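Local coordinates for hypothetical protein, similar to alpha-acetolactate decarboxylase (Staphylococcus aureus subsp. aureus, PDB 1XV2) that probably catalyses the decarboxylation of alpha-acetolactate to acetoin, as a zinc-containing member of the alpha-acetolactate decarboxylase family, at residues V7-G12 and A77-F82; A26-L31 and I66-D71; F112-I117 and E201-E206; G20-T25 and T137-S142. All blocks are in the same frame, centred on the assembly; numbering follows the deposited sequence.

In the fold
Contact 1 joins strands 7-11 and 77-80 in the seven-stranded mixed sheet; contact 3 joins strands 113-118 and 198-204 in the other large, antiparallel sheet. Their centres lie about 11 Å apart, and Leu-8 and Thr-80 meet Phe-112 and Phe-205 between them. Contact 2, its centre about 14 Å from that of contact 1, sets the short helix 28-32 against the loop that follows strand 65-67 and is nested inside the loop that contact 1 closes. Contact 4, across the chain's centre from contact 3 with centres about 27 Å apart, ties the loop after helix 14-18 to residues 137-142. Its segments alternate with those of contacts 1 and 3, and His-11 NE2 probably hydrogen-bonds Thr-25 OG1, joining contact 4 to contact 1.

Contact 1: residues V7-G12 and A77-F82; sequences VLYQHG and ASITNF
Strands 7-11 and 77-80 run antiparallel, their short axes 4.7 Å apart and 158° between directions. Tyr-9 and Ile-79 form one hydrogen-bonded pair: Tyr-9 N reaches Ile-79 O at 2.9 Å, and Ile-79 N reaches Tyr-9 O at 2.8 Å, both nearly along the C=O axes. His-11 and Ala-77 form the next such pair, with His-11 N to Ala-77 O at 2.8 Å. Between them, Gln-10 and Ser-78 share the other face of the sheet. Gln-10 CG lies anti to the backbone N (chi1 -175°), and Ser-78 OG donates to Gln-10 OE1 over 3.0 Å, in the amide plane and on a lone pair. The Gln-10 NE2 end is held by Val-170 O and Gln-210 OE1. On the face of Tyr-9 and Ile-79, CG2 of the isoleucine meets ring atom CD2 of the tyrosine obliquely at 4.0 Å. At the far end Thr-80 OG1 donates to Val-7 O from above the carbonyl plane, and a water links Val-7 O to Asn-81 N. Strand 207-211 runs parallel to 7-11 along its other edge, while 37-42 flanks 77-80, so this is an interior antiparallel pair of the mixed seven-stranded beta-sheet.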
loop_
_atom_site.group_PDB
_atom_site.type_symbol
_atom_site.label_atom_id
_atom_site.label_comp_id
_atom_site.label_asym_id
_atom_site.label_seq_id
_atom_site.Cartn_x
_atom_site.Cartn_y
_atom_site.Cartn_z
ATOM N N VAL A 7 13.434 -3.864 1.410
ATOM C CA VAL A 7 12.038 -4.118 1.078
ATOM C C VAL A 7 11.246 -4.727 2.221
ATOM O O VAL A 7 11.693 -5.673 2.867
ATOM C CB VAL A 7 11.915 -5.072 -0.135
ATOM C CG1 VAL A 7 10.450 -5.340 -0.449
ATOM C CG2 VAL A 7 12.611 -4.472 -1.339
ATOM N N LEU A 8 10.068 -4.171 2.469
ATOM C CA LEU A 8 9.186 -4.683 3.507
ATOM C C LEU A 8 8.114 -5.485 2.782
ATOM O O LEU A 8 7.426 -4.958 1.913
ATOM C CB LEU A 8 8.536 -3.539 4.287
ATOM C CG LEU A 8 7.403 -3.943 5.234
ATOM C CD1 LEU A 8 7.870 -5.053 6.154
ATOM C CD2 LEU A 8 6.955 -2.737 6.041
ATOM N N TYR A 9 7.981 -6.755 3.137
ATOM C CA TYR A 9 6.994 -7.623 2.506
ATOM C C TYR A 9 5.770 -7.817 3.386
ATOM O O TYR A 9 5.885 -8.118 4.573
ATOM C CB TYR A 9 7.607 -8.992 2.210
ATOM C CG TYR A 9 6.662 -9.953 1.519
ATOM C CD1 TYR A 9 6.498 -9.925 0.132
ATOM C CD2 TYR A 9 5.947 -10.904 2.250
ATOM C CE1 TYR A 9 5.648 -10.827 -0.512
ATOM C CE2 TYR A 9 5.094 -11.809 1.618
ATOM C CZ TYR A 9 4.954 -11.767 0.237
ATOM O OH TYR A 9 4.134 -12.674 -0.395
ATOM N N GLN A 10 4.591 -7.653 2.802
ATOM C CA GLN A 10 3.369 -7.842 3.558
ATOM C C GLN A 10 2.384 -8.720 2.796
ATOM O O GLN A 10 2.134 -8.516 1.606
ATOM C CB GLN A 10 2.727 -6.490 3.899
ATOM C CG GLN A 10 1.505 -6.600 4.804
ATOM C CD GLN A 10 1.102 -5.275 5.442
ATOM O OE1 GLN A 10 1.659 -4.865 6.461
ATOM N NE2 GLN A 10 0.131 -4.600 4.838
ATOM N N HIS A 11 1.853 -9.721 3.485
ATOM C CA HIS A 11 0.874 -10.618 2.891
ATOM C C HIS A 11 -0.457 -10.266 3.532
ATOM O O HIS A 11 -0.625 -10.404 4.745
ATOM C CB HIS A 11 1.212 -12.082 3.180
ATOM C CG HIS A 11 0.156 -13.037 2.716
ATOM N ND1 HIS A 11 -0.019 -13.367 1.388
ATOM C CD2 HIS A 11 -0.825 -13.678 3.396
ATOM C CE1 HIS A 11 -1.064 -14.167 1.272
ATOM N NE2 HIS A 11 -1.571 -14.370 2.474
ATOM N N GLY A 12 -1.402 -9.811 2.717
ATOM C CA GLY A 12 -2.694 -9.423 3.251
ATOM C C GLY A 12 -2.530 -8.078 3.923
ATOM O O GLY A 12 -1.436 -7.504 3.899
ATOM N N ALA A 77 0.542 -11.132 7.449
ATOM C CA ALA A 77 1.924 -11.185 7.910
ATOM C C ALA A 77 2.787 -10.080 7.311
ATOM O O ALA A 77 2.560 -9.645 6.186
ATOM C CB ALA A 77 2.527 -12.541 7.563
ATOM N N SER A 78 3.778 -9.637 8.080
ATOM C CA SER A 78 4.720 -8.613 7.643
ATOM C C SER A 78 6.104 -9.170 7.941
ATOM O O SER A 78 6.360 -9.625 9.059
ATOM C CB SER A 78 4.508 -7.314 8.423
ATOM O OG SER A 78 3.198 -6.811 8.224
ATOM N N ILE A 79 6.997 -9.144 6.956
ATOM C CA ILE A 79 8.336 -9.689 7.162
ATOM C C ILE A 79 9.403 -8.975 6.335
ATOM O O ILE A 79 9.102 -8.310 5.349
ATOM C CB ILE A 79 8.360 -11.196 6.825
ATOM C CG1 ILE A 79 9.523 -11.878 7.543
ATOM C CG2 ILE A 79 8.492 -11.389 5.315
ATOM C CD1 ILE A 79 9.492 -13.398 7.450
ATOM N N THR A 80 10.658 -9.119 6.747
ATOM C CA THR A 80 11.752 -8.480 6.033
ATOM C C THR A 80 13.089 -9.158 6.293
ATOM O O THR A 80 13.253 -9.872 7.284
ATOM C CB THR A 80 11.893 -7.002 6.450
ATOM O OG1 THR A 80 12.870 -6.358 5.622
ATOM C CG2 THR A 80 12.340 -6.903 7.907
ATOM N N ASN A 81 14.027 -8.952 5.375
ATOM C CA ASN A 81 15.381 -9.470 5.521
ATOM C C ASN A 81 16.034 -8.323 6.272
ATOM O O ASN A 81 16.541 -7.380 5.665
ATOM C CB ASN A 81 16.057 -9.649 4.161
ATOM C CG ASN A 81 15.462 -10.785 3.363
ATOM O OD1 ASN A 81 15.387 -11.920 3.838
ATOM N ND2 ASN A 81 15.037 -10.489 2.136
ATOM N N PHE A 82 15.994 -8.398 7.597
ATOM C CA PHE A 82 16.526 -7.341 8.444
ATOM C C PHE A 82 17.995 -7.003 8.253
ATOM O O PHE A 82 18.876 -7.818 8.505
ATOM C CB PHE A 82 16.273 -7.663 9.917
ATOM C CG PHE A 82 16.406 -6.471 10.820
ATOM C CD1 PHE A 82 15.577 -5.367 10.653
ATOM C CD2 PHE A 82 17.370 -6.440 11.824
ATOM C CE1 PHE A 82 15.705 -4.245 11.471
ATOM C CE2 PHE A 82 17.506 -5.324 12.649
ATOM C CZ PHE A 82 16.671 -4.224 12.470
HETATM O O HOH W 1 13.319 -7.554 2.648
#

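Contact 2: residues A26-L31 and I66-D71; sequences ATINEL and IELKGD
Gly-70 O is the focus, taking the backbone N-H of Asn-29 at 2.9 Å with an angle of 154° at the hydrogen, in the carbonyl plane and on a lone pair. This N-H belongs to the first turn of the helix that begins at Ile-28, so Gly-70 O accepts a first-turn N-H of the helix. The Asn-29 side chain, with CG beside its own backbone N (chi1 -74°), folds over the glycine, which has no side chain, and brings ND2 to 3.0 Å from Gly-70 CA. Thr-27 CG2 also comes within 3.2 Å of Gly-70 O. Beyond lies the apolar pair: Ile-28 and Leu-68 cross at about a right angle, and their CD1 methyls meet tip to tip at 3.4 Å, tighter than usual for carbons. The helix start is set from within, since Glu-30 OE1 receives Thr-27 N at 2.8 Å from above the carboxylate plane. Next along the chain from Asp-71, Glu-72 accepts bonds from Lys-69 N and Gly-70 N and so fixes the turn. Ile-28 also packs on Ala-56 and Val-74, so the first residue of the helix lies against both strand 55-59 and the short strand 73-74.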
loop_
_atom_site.group_PDB
_atom_site.type_symbol
_atom_site.label_atom_id
_atom_site.label_comp_id
_atom_site.label_asym_id
_atom_site.label_seq_id
_atom_site.Cartn_x
_atom_site.Cartn_y
_atom_site.Cartn_z
ATOM N N ALA A 26 -1.553 -17.905 3.265
ATOM C CA ALA A 26 -0.138 -18.045 2.954
ATOM C C ALA A 26 0.486 -18.962 4.001
ATOM O O ALA A 26 0.006 -19.055 5.133
ATOM C CB ALA A 26 0.548 -16.684 2.957
ATOM N N THR A 27 1.558 -19.636 3.614
ATOM C CA THR A 27 2.246 -20.568 4.492
ATOM C C THR A 27 3.414 -19.906 5.226
ATOM O O THR A 27 4.020 -18.965 4.714
ATOM C CB THR A 27 2.756 -21.764 3.651
ATOM O OG1 THR A 27 1.922 -22.905 3.889
ATOM C CG2 THR A 27 4.192 -22.088 3.968
ATOM N N ILE A 28 3.723 -20.394 6.425
ATOM C CA ILE A 28 4.844 -19.851 7.194
ATOM C C ILE A 28 6.115 -19.940 6.354
ATOM O O ILE A 28 6.881 -18.980 6.262
ATOM C CB ILE A 28 5.066 -20.634 8.509
ATOM C CG1 ILE A 28 3.998 -20.255 9.534
ATOM C CG2 ILE A 28 6.465 -20.349 9.058
ATOM C CD1 ILE A 28 4.085 -18.808 10.011
ATOM N N ASN A 29 6.329 -21.104 5.743
ATOM C CA ASN A 29 7.495 -21.336 4.897
ATOM C C ASN A 29 7.553 -20.342 3.742
ATOM O O ASN A 29 8.628 -19.861 3.381
ATOM C CB ASN A 29 7.473 -22.767 4.338
ATOM C CG ASN A 29 7.814 -23.817 5.384
ATOM O OD1 ASN A 29 7.618 -25.012 5.163
ATOM N ND2 ASN A 29 8.338 -23.379 6.523
ATOM N N GLU A 30 6.398 -20.036 3.159
ATOM C CA GLU A 30 6.347 -19.094 2.047
ATOM C C GLU A 30 6.746 -17.692 2.515
ATOM O O GLU A 30 7.417 -16.951 1.795
ATOM C CB GLU A 30 4.940 -19.069 1.438
ATOM C CG GLU A 30 4.441 -20.447 1.018
ATOM C CD GLU A 30 3.067 -20.412 0.373
ATOM O OE1 GLU A 30 2.169 -19.721 0.900
ATOM O OE2 GLU A 30 2.886 -21.093 -0.658
ATOM N N LEU A 31 6.333 -17.333 3.727
ATOM C CA LEU A 31 6.667 -16.026 4.281
ATOM C C LEU A 31 8.170 -15.919 4.552
ATOM O O LEU A 31 8.793 -14.899 4.258
ATOM C CB LEU A 31 5.885 -15.788 5.577
ATOM C CG LEU A 31 4.668 -14.866 5.462
ATOM C CD1 LEU A 31 5.136 -13.438 5.214
ATOM C CD2 LEU A 31 3.758 -15.333 4.341
ATOM N N ILE A 66 5.653 -22.104 20.952
ATOM C CA ILE A 66 6.409 -23.094 20.196
ATOM C C ILE A 66 6.953 -22.588 18.863
ATOM O O ILE A 66 6.581 -21.512 18.391
ATOM C CB ILE A 66 5.539 -24.357 19.927
ATOM C CG1 ILE A 66 4.215 -23.966 19.264
ATOM C CG2 ILE A 66 5.238 -25.073 21.234
ATOM C CD1 ILE A 66 4.336 -23.512 17.829
ATOM N N GLU A 67 7.851 -23.366 18.265
ATOM C CA GLU A 67 8.401 -23.009 16.967
ATOM C C GLU A 67 7.494 -23.690 15.950
ATOM O O GLU A 67 7.244 -24.892 16.038
ATOM C CB GLU A 67 9.828 -23.529 16.805
ATOM C CG GLU A 67 10.554 -22.906 15.621
ATOM C CD GLU A 67 11.862 -23.594 15.297
ATOM O OE1 GLU A 67 12.634 -23.885 16.233
ATOM O OE2 GLU A 67 12.123 -23.833 14.101
ATOM N N LEU A 68 6.993 -22.918 14.995
ATOM C CA LEU A 68 6.098 -23.451 13.980
ATOM C C LEU A 68 6.800 -24.441 13.054
ATOM O O LEU A 68 7.998 -24.324 12.792
ATOM C CB LEU A 68 5.504 -22.298 13.170
ATOM C CG LEU A 68 4.683 -21.311 14.009
ATOM C CD1 LEU A 68 4.378 -20.060 13.208
ATOM C CD2 LEU A 68 3.405 -21.985 14.465
ATOM N N LYS A 69 6.049 -25.421 12.566
ATOM C CA LYS A 69 6.601 -26.425 11.665
ATOM C C LYS A 69 6.937 -25.806 10.311
ATOM O O LYS A 69 7.953 -26.145 9.700
ATOM C CB LYS A 69 5.605 -27.572 11.471
ATOM C CG LYS A 69 6.071 -28.629 10.480
ATOM C CD LYS A 69 5.031 -29.725 10.296
ATOM C CE LYS A 69 5.483 -30.755 9.267
ATOM N NZ LYS A 69 4.461 -31.817 9.067
ATOM N N GLY A 70 6.078 -24.903 9.848
ATOM C CA GLY A 70 6.308 -24.254 8.570
ATOM C C GLY A 70 5.134 -24.327 7.606
ATOM O O GLY A 70 4.990 -23.478 6.727
ATOM N N ASP A 71 4.283 -25.332 7.777
ATOM C CA ASP A 71 3.131 -25.514 6.901
ATOM C C ASP A 71 1.876 -24.794 7.392
ATOM O O ASP A 71 0.847 -24.801 6.713
ATOM C CB ASP A 71 2.835 -27.005 6.742
ATOM C CG ASP A 71 2.417 -27.656 8.044
ATOM O OD1 ASP A 71 3.176 -27.548 9.030
ATOM O OD2 ASP A 71 1.330 -28.274 8.083
#

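Contact 3: residues F112-I117 and E201-E206; sequences FSAVKI and EIQNFE
The best-held polar atom is the oxygen of a bridging water, gripped by two bonds: it accepts from Phe-112 N at 2.7 Å and donates to Phe-205 O at 2.7 Å. Nearby, Phe-205 N bonds Phe-112 O at 3.1 Å from above the carbonyl plane. In the ladder, Gln-203 O takes one N-H, from Ala-114 N at 2.8 Å in the carbonyl plane, plus a bent CA-H...O contact from Ser-113 CA (123° at the hydrogen); it also sits over one face of the Phe-205 ring, offset toward its rim. The strands, 167° apart in direction, continue with Lys-116 and Glu-201 as the next hydrogen-bonded pair. Phe-205, its CG beside the backbone N (chi1 -65°), brings ring atoms CD2 and CE2 obliquely against Ser-113 and Ala-114, with CE2 3.5 Å from Ala-114 CB. On the face away from Ala-114 and Lys-116, Val-115 and Ile-202 rest on Ile-102 of helix 95-105. Phe-112 packs on Phe-212 of the second subunit. Lys-116 and Glu-201 run alongside each other in the same direction, yet Lys-116 NZ remains 4.5 Å from Glu-201 OE1, and its ion pair with Asp-53 is long and weak; backbone bonds and phenylalanine packing therefore carry the contact, charge probably adding only diffuse attraction.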
loop_
_atom_site.group_PDB
_atom_site.type_symbol
_atom_site.label_atom_id
_atom_site.label_comp_id
_atom_site.label_asym_id
_atom_site.label_seq_id
_atom_site.Cartn_x
_atom_site.Cartn_y
_atom_site.Cartn_z
ATOM N N PHE A 112 8.118 3.439 5.716
ATOM C CA PHE A 112 7.932 2.243 6.521
ATOM C C PHE A 112 9.318 1.987 7.106
ATOM O O PHE A 112 10.325 2.380 6.512
ATOM C CB PHE A 112 7.549 1.056 5.634
ATOM C CG PHE A 112 6.086 0.970 5.312
ATOM C CD1 PHE A 112 5.212 0.317 6.171
ATOM C CD2 PHE A 112 5.589 1.506 4.128
ATOM C CE1 PHE A 112 3.863 0.190 5.853
ATOM C CE2 PHE A 112 4.241 1.387 3.802
ATOM C CZ PHE A 112 3.380 0.726 4.666
ATOM N N SER A 113 9.374 1.333 8.259
ATOM C CA SER A 113 10.651 1.008 8.885
ATOM C C SER A 113 10.487 -0.215 9.773
ATOM O O SER A 113 9.380 -0.546 10.198
ATOM C CB SER A 113 11.168 2.184 9.721
ATOM O OG SER A 113 10.248 2.527 10.744
ATOM N N ALA A 114 11.594 -0.891 10.043
ATOM C CA ALA A 114 11.575 -2.071 10.886
ATOM C C ALA A 114 12.423 -1.795 12.118
ATOM O O ALA A 114 13.398 -1.050 12.050
ATOM C CB ALA A 114 12.132 -3.267 10.126
ATOM N N VAL A 115 12.050 -2.395 13.242
ATOM C CA VAL A 115 12.800 -2.204 14.470
ATOM C C VAL A 115 13.057 -3.512 15.187
ATOM O O VAL A 115 12.296 -4.475 15.067
ATOM C CB VAL A 115 12.068 -1.271 15.458
ATOM C CG1 VAL A 115 11.817 0.076 14.811
ATOM C CG2 VAL A 115 10.763 -1.906 15.906
ATOM N N LYS A 116 14.147 -3.530 15.935
ATOM C CA LYS A 116 14.525 -4.688 16.716
ATOM C C LYS A 116 15.075 -4.120 18.012
ATOM O O LYS A 116 16.010 -3.320 17.999
ATOM C CB LYS A 116 15.594 -5.511 15.995
ATOM C CG LYS A 116 15.898 -6.826 16.693
ATOM C CD LYS A 116 16.854 -7.698 15.895
ATOM C CE LYS A 116 17.053 -9.039 16.586
ATOM N NZ LYS A 116 17.934 -9.959 15.813
ATOM N N ILE A 117 14.464 -4.511 19.122
ATOM C CA ILE A 117 14.868 -4.046 20.442
ATOM C C ILE A 117 15.190 -5.283 21.265
ATOM O O ILE A 117 14.291 -6.040 21.620
ATOM C CB ILE A 117 13.721 -3.264 21.114
ATOM C CG1 ILE A 117 13.293 -2.104 20.211
ATOM C CG2 ILE A 117 14.164 -2.760 22.484
ATOM C CD1 ILE A 117 11.991 -1.445 20.615
ATOM N N GLU A 201 17.806 -1.514 16.925
ATOM C CA GLU A 201 18.242 -1.577 15.534
ATOM C C GLU A 201 17.086 -1.135 14.646
ATOM O O GLU A 201 15.946 -1.574 14.826
ATOM C CB GLU A 201 18.665 -3.000 15.165
ATOM C CG GLU A 201 19.963 -3.440 15.810
ATOM C CD GLU A 201 20.248 -4.910 15.586
ATOM O OE1 GLU A 201 19.518 -5.751 16.155
ATOM O OE2 GLU A 201 21.194 -5.226 14.839
ATOM N N ILE A 202 17.378 -0.258 13.693
ATOM C CA ILE A 202 16.357 0.243 12.785
ATOM C C ILE A 202 16.749 0.010 11.331
ATOM O O ILE A 202 17.935 -0.029 10.992
ATOM C CB ILE A 202 16.136 1.760 12.972
ATOM C CG1 ILE A 202 15.789 2.069 14.426
ATOM C CG2 ILE A 202 15.006 2.237 12.071
ATOM C CD1 ILE A 202 15.595 3.550 14.702
ATOM N N GLN A 203 15.741 -0.151 10.481
ATOM C CA GLN A 203 15.952 -0.337 9.052
ATOM C C GLN A 203 14.873 0.457 8.326
ATOM O O GLN A 203 13.682 0.256 8.565
ATOM C CB GLN A 203 15.854 -1.813 8.667
ATOM C CG GLN A 203 16.102 -2.054 7.182
ATOM C CD GLN A 203 15.945 -3.506 6.775
ATOM O OE1 GLN A 203 16.238 -3.875 5.638
ATOM N NE2 GLN A 203 15.477 -4.338 7.700
ATOM N N ASN A 204 15.292 1.367 7.452
ATOM C CA ASN A 204 14.356 2.190 6.697
ATOM C C ASN A 204 14.094 1.538 5.340
ATOM O O ASN A 204 15.027 1.123 4.657
ATOM C CB ASN A 204 14.935 3.595 6.517
ATOM C CG ASN A 204 15.362 4.218 7.837
ATOM O OD1 ASN A 204 14.533 4.510 8.701
ATOM N ND2 ASN A 204 16.664 4.412 8.001
ATOM N N PHE A 205 12.823 1.454 4.955
ATOM C CA PHE A 205 12.443 0.820 3.696
ATOM C C PHE A 205 12.207 1.779 2.537
ATOM O O PHE A 205 11.593 2.833 2.691
ATOM C CB PHE A 205 11.194 -0.049 3.904
ATOM C CG PHE A 205 11.419 -1.226 4.816
ATOM C CD1 PHE A 205 12.326 -2.226 4.470
ATOM C CD2 PHE A 205 10.749 -1.321 6.031
ATOM C CE1 PHE A 205 12.565 -3.305 5.329
ATOM C CE2 PHE A 205 10.979 -2.396 6.897
ATOM C CZ PHE A 205 11.889 -3.388 6.545
ATOM N N GLU A 206 12.702 1.387 1.369
ATOM C CA GLU A 206 12.559 2.171 0.152
ATOM C C GLU A 206 11.410 1.578 -0.662
ATOM O O GLU A 206 10.763 2.271 -1.447
ATOM C CB GLU A 206 13.859 2.107 -0.659
ATOM C CG GLU A 206 13.910 3.035 -1.862
ATOM C CD GLU A 206 15.191 2.872 -2.663
ATOM O OE1 GLU A 206 16.264 2.708 -2.043
ATOM O OE2 GLU A 206 15.132 2.917 -3.909
HETATM O O HOH W 2 8.886 3.066 3.113
#

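Contact 4: residues G20-T25 and T137-S142; sequences GLLEGT and TRLIDS
Backbone packing at a glycine and the side chains of two leucines share this contact, in which the two segments meet through carbon and carbonyl atoms and exchange no hydrogen bond. Gly-20 CA lies 3.3 Å from Thr-137 O, a bent and weak CA-H...O contact with 127° at the hydrogen, and 4.2 Å from Arg-138 CA. The main chain of the glycine is thus laid directly against that of residues 137 and 138, an approach that goes with a residue lacking a side chain. Gly-20 also closes helix 14-18 in a Schellman motif, its positive phi of 114° turning the chain out of the helix, and Leu-21 then centres an inverse gamma turn. The apolar part is a loose meeting of methyls. Leu-22, with CG beside its own backbone N, points toward residues 137-142 and sets CD2 4.4 Å from Leu-139 CD1, while its other methyl, CD1, stays 4.3 Å from Thr-137 O. Leu-17 of helix 14-18 touches both leucines. Polar bonds hold each segment from its own side. In 20-25, the backbone of Leu-22 is bonded to that of Gly-44. In 137-142, Asp-141 N bonds Arg-138 O at 3.0 Å and Ser-142 N bonds Leu-139 O at 3.0 Å, two i to i+3 bonds that lead into the short helix. The backbone of Leu-139 is bonded to that of Met-18. The side chain of Arg-138 leaves its backbone away from residues 20-25; its NH2 forms a salt bridge with Glu-232. The side chain of Leu-139 lies about 8 Å from the zinc ion, which His-176, His-178 and His-189 bind.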
loop_
_atom_site.group_PDB
_atom_site.type_symbol
_atom_site.label_atom_id
_atom_site.label_comp_id
_atom_site.label_asym_id
_atom_site.label_seq_id
_atom_site.Cartn_x
_atom_site.Cartn_y
_atom_site.Cartn_z
ATOM N N GLY A 20 -12.694 -9.272 9.214
ATOM C CA GLY A 20 -13.221 -10.606 9.436
ATOM C C GLY A 20 -12.716 -11.707 8.524
ATOM O O GLY A 20 -13.161 -12.849 8.637
ATOM N N LEU A 21 -11.800 -11.385 7.617
ATOM C CA LEU A 21 -11.260 -12.399 6.719
ATOM C C LEU A 21 -10.044 -13.030 7.385
ATOM O O LEU A 21 -8.907 -12.620 7.163
ATOM C CB LEU A 21 -10.884 -11.777 5.369
ATOM C CG LEU A 21 -12.084 -11.429 4.480
ATOM C CD1 LEU A 21 -12.888 -10.309 5.106
ATOM C CD2 LEU A 21 -11.596 -11.016 3.103
ATOM N N LEU A 22 -10.303 -14.047 8.200
ATOM C CA LEU A 22 -9.248 -14.712 8.948
ATOM C C LEU A 22 -8.714 -16.014 8.356
ATOM O O LEU A 22 -7.898 -16.684 8.987
ATOM C CB LEU A 22 -9.735 -14.952 10.379
ATOM C CG LEU A 22 -10.486 -13.768 11.002
ATOM C CD1 LEU A 22 -10.827 -14.082 12.453
ATOM C CD2 LEU A 22 -9.635 -12.502 10.910
ATOM N N GLU A 23 -9.161 -16.378 7.158
ATOM C CA GLU A 23 -8.676 -17.606 6.530
ATOM C C GLU A 23 -7.169 -17.557 6.269
ATOM O O GLU A 23 -6.638 -16.530 5.850
ATOM C CB GLU A 23 -9.408 -17.859 5.207
ATOM C CG GLU A 23 -10.772 -18.514 5.361
ATOM C CD GLU A 23 -11.435 -18.812 4.024
ATOM O OE1 GLU A 23 -10.740 -19.282 3.099
ATOM O OE2 GLU A 23 -12.656 -18.588 3.904
ATOM N N GLY A 24 -6.480 -18.663 6.528
ATOM C CA GLY A 24 -5.050 -18.710 6.275
ATOM C C GLY A 24 -4.876 -18.732 4.770
ATOM O O GLY A 24 -5.446 -19.589 4.099
ATOM N N THR A 25 -4.100 -17.799 4.228
ATOM C CA THR A 25 -3.919 -17.736 2.781
ATOM C C THR A 25 -2.478 -17.854 2.314
ATOM O O THR A 25 -2.206 -17.880 1.113
ATOM C CB THR A 25 -4.506 -16.434 2.233
ATOM O OG1 THR A 25 -3.907 -15.324 2.914
ATOM C CG2 THR A 25 -6.007 -16.403 2.450
ATOM N N THR A 137 -15.877 -13.478 12.380
ATOM C CA THR A 137 -16.504 -12.194 12.679
ATOM C C THR A 137 -15.390 -11.155 12.642
ATOM O O THR A 137 -14.229 -11.495 12.400
ATOM C CB THR A 137 -17.125 -12.161 14.088
ATOM O OG1 THR A 137 -16.087 -12.295 15.070
ATOM C CG2 THR A 137 -18.133 -13.289 14.261
ATOM N N ARG A 138 -15.733 -9.896 12.886
ATOM C CA ARG A 138 -14.732 -8.836 12.885
ATOM C C ARG A 138 -13.729 -9.124 14.002
ATOM O O ARG A 138 -14.108 -9.487 15.114
ATOM C CB ARG A 138 -15.404 -7.475 13.084
ATOM C CG ARG A 138 -16.440 -7.152 12.012
ATOM C CD ARG A 138 -16.959 -5.731 12.146
ATOM N NE ARG A 138 -15.928 -4.746 11.835
ATOM C CZ ARG A 138 -15.462 -4.511 10.612
ATOM N NH1 ARG A 138 -15.934 -5.185 9.572
ATOM N NH2 ARG A 138 -14.515 -3.602 10.430
ATOM N N LEU A 139 -12.449 -8.963 13.693
ATOM C CA LEU A 139 -11.377 -9.246 14.644
ATOM C C LEU A 139 -11.462 -8.490 15.970
ATOM O O LEU A 139 -10.870 -8.909 16.969
ATOM C CB LEU A 139 -10.025 -8.979 13.982
ATOM C CG LEU A 139 -8.802 -9.527 14.716
ATOM C CD1 LEU A 139 -8.984 -11.017 14.972
ATOM C CD2 LEU A 139 -7.553 -9.276 13.891
ATOM N N ILE A 140 -12.196 -7.382 15.984
ATOM C CA ILE A 140 -12.336 -6.588 17.200
ATOM C C ILE A 140 -12.967 -7.419 18.317
ATOM O O ILE A 140 -12.714 -7.183 19.503
ATOM C CB ILE A 140 -13.204 -5.330 16.948
ATOM C CG1 ILE A 140 -13.236 -4.453 18.201
ATOM C CG2 ILE A 140 -14.616 -5.736 16.546
ATOM C CD1 ILE A 140 -11.872 -3.946 18.629
ATOM N N ASP A 141 -13.779 -8.399 17.932
ATOM C CA ASP A 141 -14.453 -9.257 18.900
ATOM C C ASP A 141 -13.454 -10.147 19.625
ATOM O O ASP A 141 -13.650 -10.493 20.787
ATOM C CB ASP A 141 -15.511 -10.130 18.212
ATOM C CG ASP A 141 -16.587 -9.311 17.519
ATOM O OD1 ASP A 141 -17.062 -8.320 18.113
ATOM O OD2 ASP A 141 -16.964 -9.665 16.381
ATOM N N SER A 142 -12.385 -10.521 18.933
ATOM C CA SER A 142 -11.360 -11.363 19.533
ATOM C C SER A 142 -10.540 -10.536 20.509
ATOM O O SER A 142 -10.287 -10.958 21.640
ATOM C CB SER A 142 -10.451 -11.944 18.454
ATOM O OG SER A 142 -11.187 -12.788 17.588
#